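Local coordinates for vascular endothelial growth factor homolog (Orf virus, PDB 2GNN), which induces endothelial proliferation as a secreted, disulfide-linked homodimeric growth factor that binds vascular endothelial growth factor receptors, at residues G78-G81 with S82-G86. Sequence-based numbering, arbitrary orientation.
With GOL (glycerol), chain P.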
loop_
_atom_site.group_PDB
_atom_site.type_symbol
_atom_site.label_atom_id
_atom_site.label_comp_id
_atom_site.label_asym_id
_atom_site.label_seq_id
_atom_site.Cartn_x
_atom_site.Cartn_y
_atom_site.Cartn_z
ATOM N N GLY B 78 4.132 6.826 21.328
ATOM C CA GLY B 78 4.945 7.966 20.947
ATOM C C GLY B 78 5.512 8.613 22.184
ATOM O O GLY B 78 5.951 7.923 23.097
ATOM N N ALA B 79 5.491 9.945 22.215
ATOM C CA ALA B 79 6.079 10.702 23.301
ATOM C C ALA B 79 5.004 11.313 24.178
ATOM O O ALA B 79 3.939 11.708 23.703
ATOM C CB ALA B 79 6.988 11.767 22.754
ATOM N N SER B 80 5.283 11.357 25.471
ATOM C CA SER B 80 4.483 12.089 26.420
ATOM C C SER B 80 5.018 13.525 26.578
ATOM O O SER B 80 6.016 13.938 25.938
ATOM C CB SER B 80 4.574 11.389 27.755
ATOM O OG SER B 80 5.902 11.523 28.225
ATOM N N GLY B 81 4.367 14.268 27.466
ATOM C CA GLY B 81 4.719 15.647 27.770
ATOM C C GLY B 81 6.170 15.845 28.130
ATOM O O GLY B 81 6.766 16.876 27.773
ATOM N N SER B 82 6.755 14.852 28.804
ATOM C CA SER B 82 8.164 14.902 29.212
ATOM C C SER B 82 9.097 14.363 28.168
ATOM O O SER B 82 10.324 14.369 28.366
ATOM C CB SER B 82 8.392 14.137 30.503
ATOM O OG SER B 82 8.071 12.766 30.341
ATOM N N GLY B 83 8.546 13.910 27.045
ATOM C CA GLY B 83 9.394 13.312 25.994
ATOM C C GLY B 83 9.693 11.840 26.277
ATOM O O GLY B 83 10.475 11.220 25.581
ATOM N N SER B 84 9.060 11.296 27.316
ATOM C CA SER B 84 9.142 9.884 27.645
ATOM C C SER B 84 8.335 9.076 26.635
ATOM O O SER B 84 7.663 9.644 25.768
ATOM C CB SER B 84 8.594 9.653 29.055
ATOM O OG SER B 84 9.407 10.336 29.987
ATOM N N ASN B 85 8.405 7.751 26.747
ATOM C CA ASN B 85 7.551 6.883 25.969
ATOM C C ASN B 85 6.166 6.993 26.560
ATOM O O ASN B 85 5.977 6.875 27.788
ATOM C CB ASN B 85 8.050 5.421 26.015
ATOM C CG ASN B 85 9.217 5.158 25.050
ATOM O OD1 ASN B 85 9.019 5.018 23.839
ATOM N ND2 ASN B 85 10.431 5.084 25.590
ATOM N N GLY B 86 5.186 7.228 25.700
ATOM C CA GLY B 86 3.793 7.286 26.154
ATOM C C GLY B 86 2.855 7.162 24.982
ATOM O O GLY B 86 3.207 7.530 23.864
HETATM C C1 GOL P . 5.858 11.051 31.528
HETATM O O1 GOL P . 4.901 10.307 30.811
HETATM C C2 GOL P . 5.180 12.170 32.311
HETATM O O2 GOL P . 5.221 13.346 31.538
HETATM C C3 GOL P . 5.875 12.384 33.658
HETATM O O3 GOL P . 7.207 12.837 33.497
#
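S80, S82 and S84 gather their hydroxyls on one side of the turn, with S82 in the middle. S82 OG makes a good hydrogen bond to S84 OG at 2.8 Å and a weak one to S80 OG at 3.3 Å. In S80 and S82 OG sits between the backbone N and the carbonyl carbon (chi1 67° and 62°), whereas S84 OG lies opposite its carbonyl carbon (chi1 -63°) and meets S82. S80 OG also packs against S84 CB. A glycerol, probably from the crystallisation liquor, bridges the first two serines through weak bonds, O1 to S80 OG and O2 to S82 OG. A79 points its CB away from 82-86, yet CB still brushes S84 O at 3.7 Å. In the backbone, G83 N reaches S80 O at 2.8 Å, and S80 N bonds to S84 O at 2.9 Å. That same S84 O takes a CA-H contact from A79. Beyond, G78 and G86 exchange two N-H...O bonds. At G83's positive phi a CB would jam against S82 O, which calls for glycine. G81 O hydrogen-bonds a benzamidine, also probably from the liquor. A type I turn, S80 to G83, with a G1 beta bulge at G83 thus closes the antiparallel hairpin of strands 62-79 and 85-102 in the cystine-knot fold of PDGF/VEGF growth factors.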